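Local coordinates for snrnp sm-like protein (Pyrococcus abyssi, PDB 1H64), which assembles into a heptameric ring, the archaeal Sm core, and binds RNA, at the interface of chains A and B. Sequence-based numbering; all coordinates share one arbitrary frame. Chains: chain A/B, Snrnp sm-like protein.

The three contacts are parts of the same joint between neighbouring subunits of the heptamer. Contact 3 lies in the middle, where strand 69-72 of chain A pairs with strand 60-62 of chain B. Its C-alpha centre is about 10 Å from that of contact 1, with which it shares A:Leu68, and about 9 Å from that of contact 2, with which it shares A:Pro5 and B:Val41. The centres of contacts 1 and 2 are about 14 Å apart. The two chains use different edge strands, so the same joint can repeat from subunit to subunit and close the ring.

Contact 1: the interface of chains A and B. Residues chain A 22, 64-65, 67-68; chain B 21, 27, 63, 65-66.
The Arg-Gly-Asp-Asn turn of the Sm2 motif, which follows strand 60-62 in chain B, here meets the matching turn of chain A. Hydrogen bonds centre on the carbonyl O of A:Val67, which accepts from two side chains. NH1 of the B:Arg63 guanidinium approaches in its own plane at 2.7 Å from A:Val67 O, while ND2 of the B:Asn66 amide sits on a lone pair of A:Val67 O at 3.1 Å. B:Arg63 reaches its acceptor by bending at chi3 (59°), with CG beside its backbone N. Its backbone N also donates to A:Leu68 O at 3.0 Å, nearly straight at the hydrogen but from above the carbonyl plane. A:Gly64 O lies over one guanidinium face, offset toward the rim, where the N-H groups point past it.

Charge pairing is looser. The extended A:Lys22 crosses B:Asp65 at about a right angle, forming a salt bridge from NZ to B:Asp65 OD2 at 3.2 Å. A:Asp65 OD2 and B:Asp65 OD2 lie 4.5 Å apart, a repulsion that A:Lys22 NZ and the B:Arg63 guanidinium nearby may ease.

Apolar contact comes from A:Leu68, its CG anti to the backbone N (chi1 172°). CD1 meets B:Leu21 CD2 tip to tip at 3.6 Å and packs obliquely against B:Asn66 CB at 3.5 Å.

Contact 2: the interface of chains A and B. Residues chain A 3-6; chain B 13, 32-35, 39-41.
The B:Asp35 carboxylate is gripped by two N-H donors of B:Asn39, one on each oxygen. ND2 of the B:Asn39 amide donates to the syn lone pair of B:Asp35 OD2 at 2.9 Å, and the B:Asn39 backbone N reaches B:Asp35 OD1 at 3.2 Å from above the carboxylate plane. The side-chain bond fixes the rotation of the B:Asn39 amide. Both residues belong to the conserved Asp-x-x-x-Asn loop of the Sm1 motif, whose asparagine binds bases in Sm and Sm-like proteins.

At the start of helix 5-11, the A:Pro5 ring rests on this loop. Its CD lies against the B:Tyr34 backbone, 3.7 Å from B:Tyr34 CA, and its CG crosses obliquely to B:Asn39 CB at 3.7 Å. Farther along the ring, B:Val41 CG2 lies 3.6 Å from A:Pro5 CA.

A:Glu3 OE2 makes a close contact with the carbonyl O of B:Ile32, at 2.7 Å, with water 1 beside them in reach of both. Two oxygens that can only accept would repel at this range, so the acid may carry a proton and donate to the carbonyl; the coordinates do not show it. A:Glu3 puts CG in the crowded position between the backbone N and the carbonyl carbon (chi1 64°), then runs extended past B:Ile32 toward B:Leu13.

The contact docks the N-terminal segment and helix onto the next subunit of the heptamer and may thereby steady that subunit's RNA-binding loop.

Contact 3: the interface of chains A and B. Residues chain A 5, 8-9, 20, 68-72; chain B 41, 57, 59-62.
Pairing of edge strands, the joint typical of the Sm fold, carries this contact: strand 69-72 of chain A runs antiparallel to strand 60-62 of chain B. A:Ile70 and B:Val61 exchange reciprocal backbone hydrogen bonds. A:Ile70 N donates to B:Val61 O at 2.8 Å, and the return bond, B:Val61 N to A:Ile70 O, is almost straight (174° at the hydrogen). Both donors lie in the plane of the carbonyl they meet.

A side chain extends the ladder. The hydroxyl of A:Ser71, with OG anti to its backbone N (chi1 179°), donates in plane to B:Lys59 O at 2.8 Å. Beside it, water 2 links A:Pro72 O, at 2.7 Å, to the backbone N of B:Lys59.

Apolar groups pack on either side of the paired strands. On the helix side, A:Val8 points its CG1 tip to tip at B:Val61 CG2, 3.5 Å away, while its other branch, CG2, faces B:Val41 CG1. The remaining branch of B:Val61, CG1, touches A:Pro5 CB. B:Lys59, bent at chi3, brings CD toward the same A:Val8 tips. On the opposite side, A:Ala69 CB packs against B:Ile60 CD1 at 3.6 Å. That methyl lies over the centre of one face of the B:Tyr57 ring, backing the tyrosine within its own chain. A:Ile20 CD1 meets the phenol end of that ring tip to tip, 3.8 Å from B:Tyr57 CZ, and A:Ser71 CB approaches its CD2 side.

Contact 1: the interface of chains A and B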
# COMPACT_ATOMS: atom_id res chain seq x y z
N LYS A 22 0.43 3.92 -13.22
CA LYS A 22 -0.93 3.76 -12.71
C LYS A 22 -1.77 5.04 -12.81
O LYS A 22 -2.61 5.30 -11.95
CB LYS A 22 -0.88 3.31 -11.24
CG LYS A 22 0.13 2.20 -10.99
CD LYS A 22 0.11 1.72 -9.53
CE LYS A 22 1.15 0.64 -9.28
NZ LYS A 22 1.04 0.08 -7.89
N GLY A 64 9.76 0.62 -9.95
CA GLY A 64 8.75 -0.35 -10.37
C GLY A 64 7.41 -0.37 -9.64
O GLY A 64 6.39 -0.75 -10.23
N ASP A 65 7.39 0.05 -8.38
CA ASP A 65 6.16 0.03 -7.61
C ASP A 65 5.05 0.90 -8.20
O ASP A 65 3.87 0.70 -7.91
CB ASP A 65 6.43 0.45 -6.16
CG ASP A 65 5.22 0.25 -5.26
OD1 ASP A 65 4.67 1.26 -4.74
OD2 ASP A 65 4.80 -0.91 -5.07
N VAL A 67 4.72 1.25 -11.53
CA VAL A 67 4.46 0.76 -12.89
C VAL A 67 3.29 -0.19 -13.06
O VAL A 67 3.13 -1.15 -12.29
CB VAL A 67 5.75 0.08 -13.49
CG1 VAL A 67 5.47 -0.44 -14.89
CG2 VAL A 67 6.90 1.10 -13.58
N LEU A 68 2.45 0.09 -14.06
CA LEU A 68 1.32 -0.77 -14.38
C LEU A 68 1.81 -1.81 -15.40
O LEU A 68 1.57 -3.01 -15.25
CB LEU A 68 0.18 0.04 -15.01
CG LEU A 68 -0.99 -0.78 -15.56
CD1 LEU A 68 -1.77 -1.40 -14.40
CD2 LEU A 68 -1.93 0.10 -16.41
N LEU B 21 -8.11 -5.16 -14.21
CA LEU B 21 -7.45 -4.20 -13.34
C LEU B 21 -8.54 -3.47 -12.55
O LEU B 21 -9.70 -3.46 -12.93
CB LEU B 21 -6.67 -3.18 -14.17
CG LEU B 21 -5.18 -3.34 -14.49
CD1 LEU B 21 -4.80 -4.79 -14.72
CD2 LEU B 21 -4.87 -2.48 -15.74
N PHE B 27 -7.03 -5.88 -19.76
CA PHE B 27 -6.17 -6.23 -20.88
C PHE B 27 -6.66 -7.59 -21.35
O PHE B 27 -7.12 -8.41 -20.54
CB PHE B 27 -4.71 -6.38 -20.46
CG PHE B 27 -3.96 -5.09 -20.34
CD1 PHE B 27 -3.73 -4.52 -19.09
CD2 PHE B 27 -3.44 -4.46 -21.47
CE1 PHE B 27 -2.99 -3.33 -18.97
CE2 PHE B 27 -2.71 -3.29 -21.36
CZ PHE B 27 -2.48 -2.72 -20.11
N ARG B 63 2.32 -5.74 -14.31
CA ARG B 63 2.67 -6.10 -12.92
C ARG B 63 1.46 -6.60 -12.14
O ARG B 63 0.40 -5.97 -12.14
CB ARG B 63 3.31 -4.90 -12.23
CG ARG B 63 4.72 -4.63 -12.72
CD ARG B 63 5.40 -3.50 -11.96
NE ARG B 63 5.49 -3.78 -10.52
CZ ARG B 63 4.68 -3.26 -9.60
NH1 ARG B 63 3.69 -2.43 -9.95
NH2 ARG B 63 4.86 -3.57 -8.33
N ASP B 65 0.74 -6.57 -9.10
CA ASP B 65 0.27 -5.74 -7.99
C ASP B 65 -0.98 -4.93 -8.34
O ASP B 65 -1.75 -4.57 -7.45
CB ASP B 65 1.39 -4.82 -7.51
CG ASP B 65 1.01 -4.03 -6.28
OD1 ASP B 65 0.81 -4.66 -5.21
OD2 ASP B 65 0.88 -2.79 -6.39
N ASN B 66 -1.18 -4.67 -9.63
CA ASN B 66 -2.32 -3.89 -10.10
C ASN B 66 -3.47 -4.80 -10.54
O ASN B 66 -4.54 -4.33 -10.90
CB ASN B 66 -1.92 -3.04 -11.31
CG ASN B 66 -0.64 -2.25 -11.09
OD1 ASN B 66 -0.63 -1.26 -10.36
ND2 ASN B 66 0.44 -2.68 -11.73

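Contact 2: the interface of chains A and B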
# COMPACT_ATOMS: atom_id res chain seq x y z
N GLU A 3 10.43 -15.93 -21.75
CA GLU A 3 8.96 -15.72 -21.79
C GLU A 3 8.47 -14.98 -20.55
O GLU A 3 7.49 -14.24 -20.60
CB GLU A 3 8.24 -17.06 -21.88
CG GLU A 3 8.46 -17.95 -20.66
CD GLU A 3 7.45 -19.08 -20.57
OE1 GLU A 3 7.57 -19.92 -19.65
OE2 GLU A 3 6.53 -19.12 -21.42
N ARG A 4 9.14 -15.19 -19.42
CA ARG A 4 8.73 -14.56 -18.18
C ARG A 4 8.99 -13.06 -18.18
O ARG A 4 9.81 -12.56 -18.95
CB ARG A 4 9.43 -15.23 -16.99
CG ARG A 4 10.91 -15.00 -16.89
CD ARG A 4 11.52 -15.93 -15.85
NE ARG A 4 11.42 -17.33 -16.25
CZ ARG A 4 12.26 -17.94 -17.09
NH1 ARG A 4 13.28 -17.27 -17.62
NH2 ARG A 4 12.07 -19.22 -17.40
N PRO A 5 8.29 -12.33 -17.31
CA PRO A 5 8.43 -10.88 -17.21
C PRO A 5 9.86 -10.38 -17.32
O PRO A 5 10.17 -9.51 -18.14
CB PRO A 5 7.81 -10.59 -15.84
CG PRO A 5 6.66 -11.57 -15.82
CD PRO A 5 7.32 -12.84 -16.32
N LEU A 6 10.75 -10.92 -16.50
CA LEU A 6 12.14 -10.49 -16.53
C LEU A 6 12.90 -10.81 -17.82
O LEU A 6 13.80 -10.05 -18.22
CB LEU A 6 12.88 -11.06 -15.31
CG LEU A 6 12.64 -10.26 -14.03
CD1 LEU A 6 13.30 -8.89 -14.15
CD2 LEU A 6 11.15 -10.10 -13.77
N LEU B 13 -0.90 -20.84 -20.56
CA LEU B 13 0.16 -20.41 -21.45
C LEU B 13 -0.26 -20.62 -22.91
O LEU B 13 -0.90 -21.62 -23.24
CB LEU B 13 1.46 -21.16 -21.16
CG LEU B 13 2.25 -20.66 -19.94
CD1 LEU B 13 3.33 -21.66 -19.59
CD2 LEU B 13 2.86 -19.28 -20.25
N ILE B 32 1.91 -15.44 -22.55
CA ILE B 32 3.14 -16.11 -22.95
C ILE B 32 4.18 -16.29 -21.84
O ILE B 32 5.23 -16.89 -22.08
CB ILE B 32 3.80 -15.41 -24.15
CG1 ILE B 32 4.22 -13.99 -23.79
CG2 ILE B 32 2.81 -15.36 -25.32
CD1 ILE B 32 4.92 -13.25 -24.94
N GLY B 33 3.87 -15.80 -20.64
CA GLY B 33 4.81 -15.94 -19.52
C GLY B 33 4.25 -15.33 -18.24
O GLY B 33 3.27 -14.60 -18.27
N TYR B 34 4.88 -15.64 -17.11
CA TYR B 34 4.43 -15.13 -15.82
C TYR B 34 5.46 -15.49 -14.75
O TYR B 34 6.39 -16.24 -15.03
CB TYR B 34 3.08 -15.77 -15.45
CG TYR B 34 3.19 -17.25 -15.16
CD1 TYR B 34 3.43 -17.72 -13.87
CD2 TYR B 34 3.11 -18.19 -16.19
CE1 TYR B 34 3.58 -19.07 -13.60
CE2 TYR B 34 3.26 -19.56 -15.93
CZ TYR B 34 3.50 -19.99 -14.63
OH TYR B 34 3.67 -21.33 -14.36
N ASP B 35 5.29 -14.97 -13.55
CA ASP B 35 6.19 -15.34 -12.45
C ASP B 35 5.36 -15.51 -11.18
O ASP B 35 4.15 -15.28 -11.15
CB ASP B 35 7.32 -14.30 -12.27
CG ASP B 35 6.80 -12.94 -11.88
OD1 ASP B 35 5.72 -12.88 -11.28
OD2 ASP B 35 7.49 -11.92 -12.18
N ASN B 39 3.03 -11.38 -12.08
CA ASN B 39 3.33 -10.38 -13.11
C ASN B 39 3.12 -11.30 -14.33
O ASN B 39 3.47 -12.49 -14.28
CB ASN B 39 4.80 -9.94 -13.07
CG ASN B 39 5.14 -9.14 -11.81
OD1 ASN B 39 4.37 -8.27 -11.39
ND2 ASN B 39 6.29 -9.42 -11.22
N VAL B 40 2.51 -10.78 -15.39
CA VAL B 40 2.29 -11.63 -16.56
C VAL B 40 2.70 -10.94 -17.83
O VAL B 40 2.81 -9.71 -17.87
CB VAL B 40 0.81 -12.07 -16.71
CG1 VAL B 40 0.39 -12.97 -15.54
CG2 VAL B 40 -0.10 -10.87 -16.79
N VAL B 41 2.96 -11.74 -18.86
CA VAL B 41 3.36 -11.21 -20.17
C VAL B 41 2.30 -11.62 -21.18
O VAL B 41 1.89 -12.79 -21.22
CB VAL B 41 4.73 -11.76 -20.61
CG1 VAL B 41 5.11 -11.15 -21.96
CG2 VAL B 41 5.80 -11.44 -19.55
O HOH W 1 5.20 -19.06 -24.00

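Contact 3: the interface of chains A and B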
# COMPACT_ATOMS: atom_id res chain seq x y z
N PRO A 5 8.29 -12.33 -17.31
CA PRO A 5 8.43 -10.88 -17.21
C PRO A 5 9.86 -10.38 -17.32
O PRO A 5 10.17 -9.51 -18.14
CB PRO A 5 7.81 -10.59 -15.84
CG PRO A 5 6.66 -11.57 -15.82
CD PRO A 5 7.32 -12.84 -16.32
N VAL A 8 11.63 -10.79 -20.84
CA VAL A 8 11.16 -9.77 -21.78
C VAL A 8 11.91 -8.46 -21.56
O VAL A 8 12.41 -7.84 -22.50
CB VAL A 8 9.64 -9.53 -21.62
CG1 VAL A 8 9.21 -8.31 -22.44
CG2 VAL A 8 8.87 -10.74 -22.05
N ILE A 9 11.97 -8.03 -20.30
CA ILE A 9 12.66 -6.80 -19.96
C ILE A 9 14.14 -6.89 -20.37
O ILE A 9 14.70 -5.94 -20.94
CB ILE A 9 12.55 -6.52 -18.44
CG1 ILE A 9 11.09 -6.26 -18.08
CG2 ILE A 9 13.42 -5.34 -18.04
CD1 ILE A 9 10.43 -5.15 -18.87
N ILE A 20 4.09 2.34 -18.74
CA ILE A 20 2.77 2.83 -18.36
C ILE A 20 2.63 2.90 -16.84
O ILE A 20 2.84 1.90 -16.14
CB ILE A 20 1.67 1.92 -18.92
CG1 ILE A 20 1.83 1.76 -20.43
CG2 ILE A 20 0.30 2.49 -18.60
CD1 ILE A 20 0.81 0.81 -21.06
N LEU A 68 2.45 0.09 -14.06
CA LEU A 68 1.32 -0.77 -14.38
C LEU A 68 1.81 -1.81 -15.40
O LEU A 68 1.57 -3.01 -15.25
CB LEU A 68 0.18 0.04 -15.01
CG LEU A 68 -0.99 -0.78 -15.56
CD1 LEU A 68 -1.77 -1.40 -14.40
CD2 LEU A 68 -1.93 0.10 -16.41
N ALA A 69 2.50 -1.33 -16.42
CA ALA A 69 2.99 -2.24 -17.46
C ALA A 69 4.14 -1.63 -18.24
O ALA A 69 4.36 -0.42 -18.20
CB ALA A 69 1.84 -2.60 -18.40
N ILE A 70 4.88 -2.50 -18.94
CA ILE A 70 5.99 -2.07 -19.78
C ILE A 70 5.85 -2.81 -21.10
O ILE A 70 5.60 -4.03 -21.12
CB ILE A 70 7.37 -2.43 -19.19
CG1 ILE A 70 7.57 -1.73 -17.85
CG2 ILE A 70 8.46 -2.03 -20.17
CD1 ILE A 70 8.84 -2.11 -17.13
N SER A 71 5.99 -2.07 -22.19
CA SER A 71 5.85 -2.66 -23.52
C SER A 71 7.00 -2.30 -24.44
O SER A 71 7.31 -1.12 -24.64
CB SER A 71 4.55 -2.20 -24.18
OG SER A 71 4.42 -2.75 -25.48
N PRO A 72 7.68 -3.31 -25.00
CA PRO A 72 8.79 -3.00 -25.91
C PRO A 72 8.16 -2.39 -27.16
O PRO A 72 7.11 -2.84 -27.62
CB PRO A 72 9.43 -4.37 -26.15
CG PRO A 72 8.29 -5.31 -26.03
CD PRO A 72 7.55 -4.77 -24.81
N VAL B 41 2.96 -11.74 -18.86
CA VAL B 41 3.36 -11.21 -20.17
C VAL B 41 2.30 -11.62 -21.18
O VAL B 41 1.89 -12.79 -21.22
CB VAL B 41 4.73 -11.76 -20.61
CG1 VAL B 41 5.11 -11.15 -21.96
CG2 VAL B 41 5.80 -11.44 -19.55
N TYR B 57 -0.97 -3.62 -28.20
CA TYR B 57 0.45 -3.80 -27.97
C TYR B 57 0.90 -5.14 -28.51
O TYR B 57 0.17 -6.13 -28.39
CB TYR B 57 0.78 -3.75 -26.46
CG TYR B 57 0.22 -2.57 -25.70
CD1 TYR B 57 -1.04 -2.63 -25.12
CD2 TYR B 57 0.96 -1.39 -25.57
CE1 TYR B 57 -1.56 -1.54 -24.41
CE2 TYR B 57 0.45 -0.30 -24.87
CZ TYR B 57 -0.81 -0.38 -24.29
OH TYR B 57 -1.33 0.70 -23.62
N LYS B 59 3.58 -6.83 -27.43
CA LYS B 59 3.98 -7.61 -26.26
C LYS B 59 3.95 -6.66 -25.06
O LYS B 59 4.42 -5.53 -25.15
CB LYS B 59 5.40 -8.15 -26.44
CG LYS B 59 5.76 -9.29 -25.49
CD LYS B 59 7.22 -9.70 -25.64
CE LYS B 59 7.37 -11.06 -26.32
NZ LYS B 59 8.82 -11.44 -26.42
N ILE B 60 3.40 -7.11 -23.94
CA ILE B 60 3.33 -6.23 -22.78
C ILE B 60 3.51 -6.98 -21.46
O ILE B 60 2.99 -8.07 -21.28
CB ILE B 60 1.99 -5.49 -22.76
CG1 ILE B 60 1.95 -4.50 -21.59
CG2 ILE B 60 0.83 -6.49 -22.72
CD1 ILE B 60 0.92 -3.40 -21.79
N VAL B 61 4.28 -6.39 -20.56
CA VAL B 61 4.51 -7.01 -19.25
C VAL B 61 3.64 -6.21 -18.29
O VAL B 61 3.80 -4.99 -18.18
CB VAL B 61 5.98 -6.87 -18.84
CG1 VAL B 61 6.22 -7.55 -17.48
CG2 VAL B 61 6.87 -7.47 -19.92
N ILE B 62 2.71 -6.89 -17.62
CA ILE B 62 1.83 -6.22 -16.66
C ILE B 62 2.16 -6.69 -15.22
O ILE B 62 2.26 -7.89 -14.95
CB ILE B 62 0.35 -6.52 -16.94
CG1 ILE B 62 0.02 -7.94 -16.53
CG2 ILE B 62 0.02 -6.33 -18.43
CD1 ILE B 62 -1.41 -8.12 -16.07
O HOH W 2 5.20 -4.64 -28.30